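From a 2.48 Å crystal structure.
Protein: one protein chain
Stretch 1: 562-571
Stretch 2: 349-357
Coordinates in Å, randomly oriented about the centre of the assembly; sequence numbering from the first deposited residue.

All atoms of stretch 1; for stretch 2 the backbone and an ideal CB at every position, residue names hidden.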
# COMPACT_ATOMS: atom_id res chain seq x y z
N ALA B 562 30.86 -7.24 1.93
CA ALA B 562 29.56 -7.11 1.28
C ALA B 562 28.56 -6.45 2.21
O ALA B 562 27.83 -5.54 1.80
CB ALA B 562 29.05 -8.49 0.84
N LEU B 563 28.51 -6.89 3.47
CA LEU B 563 27.58 -6.30 4.42
C LEU B 563 28.01 -4.91 4.84
O LEU B 563 27.17 -4.05 5.12
CB LEU B 563 27.44 -7.22 5.63
CG LEU B 563 26.73 -8.51 5.25
CD1 LEU B 563 26.61 -9.43 6.44
CD2 LEU B 563 25.35 -8.21 4.63
N SER B 564 29.31 -4.65 4.86
CA SER B 564 29.78 -3.31 5.17
C SER B 564 29.36 -2.33 4.10
O SER B 564 29.00 -1.19 4.41
CB SER B 564 31.30 -3.33 5.34
OG SER B 564 31.84 -2.02 5.42
N ASP B 565 29.40 -2.75 2.83
CA ASP B 565 28.84 -1.92 1.77
C ASP B 565 27.36 -1.67 2.00
O ASP B 565 26.88 -0.55 1.84
CB ASP B 565 29.02 -2.57 0.39
CG ASP B 565 30.45 -2.65 -0.03
OD1 ASP B 565 31.29 -1.98 0.60
OD2 ASP B 565 30.73 -3.35 -1.03
N LEU B 566 26.62 -2.73 2.34
CA LEU B 566 25.20 -2.58 2.65
C LEU B 566 25.00 -1.62 3.80
O LEU B 566 24.14 -0.73 3.73
CB LEU B 566 24.56 -3.93 3.03
CG LEU B 566 23.58 -4.60 2.08
CD1 LEU B 566 22.68 -5.58 2.81
CD2 LEU B 566 22.78 -3.55 1.37
N LEU B 567 25.82 -1.77 4.85
CA LEU B 567 25.67 -0.94 6.05
C LEU B 567 25.92 0.53 5.74
O LEU B 567 25.20 1.40 6.23
CB LEU B 567 26.65 -1.40 7.13
CG LEU B 567 26.73 -0.43 8.31
CD1 LEU B 567 25.45 -0.34 9.15
CD2 LEU B 567 27.92 -0.80 9.16
N HIS B 568 26.93 0.81 4.90
CA HIS B 568 27.23 2.19 4.54
C HIS B 568 26.11 2.81 3.72
O HIS B 568 25.85 4.01 3.84
CB HIS B 568 28.54 2.30 3.77
CG HIS B 568 29.74 2.40 4.64
ND1 HIS B 568 30.42 1.29 5.11
CD2 HIS B 568 30.33 3.48 5.21
CE1 HIS B 568 31.41 1.69 5.89
NE2 HIS B 568 31.37 3.01 5.97
N LEU B 569 25.47 2.01 2.85
CA LEU B 569 24.27 2.49 2.17
C LEU B 569 23.17 2.81 3.17
O LEU B 569 22.54 3.88 3.11
CB LEU B 569 23.78 1.43 1.18
CG LEU B 569 22.49 1.74 0.40
CD1 LEU B 569 22.65 3.02 -0.45
CD2 LEU B 569 22.11 0.56 -0.46
N HIS B 570 22.94 1.90 4.12
CA HIS B 570 21.90 2.06 5.12
C HIS B 570 22.07 3.36 5.91
O HIS B 570 21.14 4.17 6.01
CB HIS B 570 21.90 0.84 6.05
CG HIS B 570 20.76 0.79 7.03
ND1 HIS B 570 19.44 0.72 6.64
CD2 HIS B 570 20.76 0.76 8.39
CE1 HIS B 570 18.67 0.68 7.72
NE2 HIS B 570 19.44 0.69 8.79
N VAL B 571 23.25 3.58 6.49
CA VAL B 571 23.39 4.74 7.36
C VAL B 571 23.26 6.04 6.57
O VAL B 571 22.68 7.02 7.05
CB VAL B 571 24.71 4.68 8.16
CG1 VAL B 571 24.70 3.51 9.13
CG2 VAL B 571 25.92 4.59 7.22
N UNK B 349 19.14 -3.31 2.19
CA UNK B 349 19.84 -3.00 3.43
C UNK B 349 18.93 -3.16 4.63
O UNK B 349 19.31 -3.80 5.62
CB UNK B 349 20.40 -1.58 3.39
N UNK B 350 17.71 -2.61 4.55
CA UNK B 350 16.75 -2.73 5.66
C UNK B 350 16.40 -4.18 5.96
O UNK B 350 16.13 -4.52 7.11
CB UNK B 350 15.47 -1.95 5.34
N UNK B 351 16.29 -5.04 4.93
CA UNK B 351 15.93 -6.44 5.20
C UNK B 351 16.99 -7.14 6.04
O UNK B 351 16.68 -7.78 7.05
CB UNK B 351 15.73 -7.20 3.89
N UNK B 352 18.27 -6.98 5.66
CA UNK B 352 19.37 -7.47 6.48
C UNK B 352 19.39 -6.78 7.83
O UNK B 352 19.61 -7.42 8.87
CB UNK B 352 20.71 -7.26 5.76
N UNK B 353 19.15 -5.47 7.85
CA UNK B 353 19.15 -4.75 9.13
C UNK B 353 18.09 -5.29 10.07
O UNK B 353 18.33 -5.43 11.27
CB UNK B 353 18.93 -3.25 8.90
N UNK B 354 16.90 -5.61 9.55
CA UNK B 354 15.85 -6.15 10.41
C UNK B 354 16.20 -7.55 10.89
O UNK B 354 15.98 -7.87 12.05
CB UNK B 354 14.51 -6.17 9.67
N UNK B 355 16.75 -8.39 10.01
CA UNK B 355 17.13 -9.74 10.40
C UNK B 355 18.17 -9.71 11.51
O UNK B 355 18.11 -10.50 12.45
CB UNK B 355 17.66 -10.52 9.19
N UNK B 356 19.13 -8.80 11.42
CA UNK B 356 20.16 -8.70 12.44
C UNK B 356 19.62 -8.11 13.74
O UNK B 356 20.07 -8.50 14.82
CB UNK B 356 21.32 -7.85 11.93
N UNK B 357 18.67 -7.17 13.67
CA UNK B 357 18.05 -6.63 14.88
C UNK B 357 17.20 -7.68 15.59
O UNK B 357 17.24 -7.81 16.82
CB UNK B 357 17.19 -5.41 14.54

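Two helices cross here steeply, their N-to-C directions 104° apart and their axes 9.6 Å apart at closest approach, so the backbones are nearest at the start of stretch 2, while side chains carry the contact further, as far as 356. Stretch 1 presents Leu563, Leu566 and His570 to it, a mostly apolar surface that offers little call for charge.

Position 349 lies where the backbones come nearest, its CA 5.4 Å from the CA of Leu566. The CA-to-CB bond points toward stretch 1, and the ideal CB already stands 3.7 Å from Leu566 CD2 and 3.9 Å from His570 CB. With CB itself in van der Waals contact, a small residue suits best: alanine, glycine or perhaps serine, with alanine favoured by the helical backbone angles (-58/-47). The residue is Ala349. Its methyl packs against Leu566 CD2 and His570 CB at those same distances, and Leu566 CD2 also lies 3.6 Å from Ala349 CA, so the leucine rests on the backbone as well as on the methyl.

At position 350 CA-to-CB points away, yet the ideal CB is 4.8 Å from His570 CE1. Many residues would fit, including long ones whose first carbons pass the imidazole. It is Arg350, whose CG lies 4.0 Å from His570 CE1, at the ring edge and near its plane. The guanidinium finds its hydrogen bonds elsewhere in the structure.

Position 351 points away and meets nothing of stretch 1, which leaves the choice open; it is Ala351.

Position 352 points toward stretch 1, with its ideal CB 3.9 Å from Leu566 CD1 and 4.9 Å from Leu563 CD2. Two leucine methyls invite a leucine, a methionine or an aromatic ring, provided the side chain can turn along them. Tyr352 does so with chi1 at -83° (m): its CD1 approaches Leu566 CD1 to 3.5 Å and its CD2 approaches Leu563 CD2 to 3.7 Å. The hydroxyl is hydrogen-bonded elsewhere.

One turn after 349, position 353 also points toward stretch 1, and its ideal CB is 4.0 Å from His570 NE2. A small apolar group would sit well on the imidazole. Ala353 places its CB over one face of the ring, 4.2 Å from the centroid of His570 and 23° off the normal, a CH-pi contact.

Position 354 is directed sideways, with no atom of stretch 1 within 5.5 Å of its ideal CB, so the view sets little limit. Phe354 makes no contact, although its ring end comes nearer. Position 355 is out of reach and equally unconstrained; it is Gln355, whose amide is hydrogen-bonded elsewhere.

Position 356 again points toward stretch 1, but no atom of stretch 1 lies within 5.5 Å of its ideal CB. Only a long side chain can bridge that gap, and the leucine ahead favours an apolar one, such as phenylalanine or methionine. Phe356, with chi1 -63° (m), brings CZ to 4.0 Å from Leu563 CD1.

Position 357 is out of reach: stretch 1 sets no limit, though a residue at home in a helix is wanted; Ala357 continues the helix.

Stretch 2, residues 349-357: ARAYAFQFA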
# COMPACT_ATOMS: atom_id res chain seq x y z
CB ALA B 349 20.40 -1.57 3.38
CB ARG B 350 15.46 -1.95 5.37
CG ARG B 350 15.57 -0.47 5.42
CD ARG B 350 14.23 0.25 5.16
NE ARG B 350 14.43 1.68 5.40
CZ ARG B 350 13.51 2.64 5.30
NH1 ARG B 350 12.25 2.37 4.96
NH2 ARG B 350 13.88 3.90 5.55
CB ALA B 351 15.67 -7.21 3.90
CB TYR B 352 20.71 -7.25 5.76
CG TYR B 352 21.07 -8.33 4.74
CD1 TYR B 352 20.58 -8.27 3.44
CD2 TYR B 352 21.91 -9.39 5.08
CE1 TYR B 352 20.90 -9.24 2.50
CE2 TYR B 352 22.24 -10.34 4.16
CZ TYR B 352 21.73 -10.28 2.86
OH TYR B 352 22.05 -11.25 1.92
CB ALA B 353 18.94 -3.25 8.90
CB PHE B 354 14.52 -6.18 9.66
CG PHE B 354 14.01 -4.84 9.23
CD1 PHE B 354 14.48 -3.67 9.82
CD2 PHE B 354 13.09 -4.73 8.20
CE1 PHE B 354 14.01 -2.42 9.40
CE2 PHE B 354 12.62 -3.50 7.78
CZ PHE B 354 13.08 -2.34 8.39
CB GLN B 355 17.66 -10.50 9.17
CG GLN B 355 18.03 -11.97 9.42
CD GLN B 355 16.79 -12.89 9.53
OE1 GLN B 355 15.65 -12.42 9.63
NE2 GLN B 355 17.02 -14.21 9.49
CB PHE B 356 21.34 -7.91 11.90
CG PHE B 356 22.01 -8.56 10.72
CD1 PHE B 356 21.97 -9.95 10.58
CD2 PHE B 356 22.67 -7.81 9.76
CE1 PHE B 356 22.57 -10.58 9.48
CE2 PHE B 356 23.27 -8.42 8.68
CZ PHE B 356 23.23 -9.81 8.53
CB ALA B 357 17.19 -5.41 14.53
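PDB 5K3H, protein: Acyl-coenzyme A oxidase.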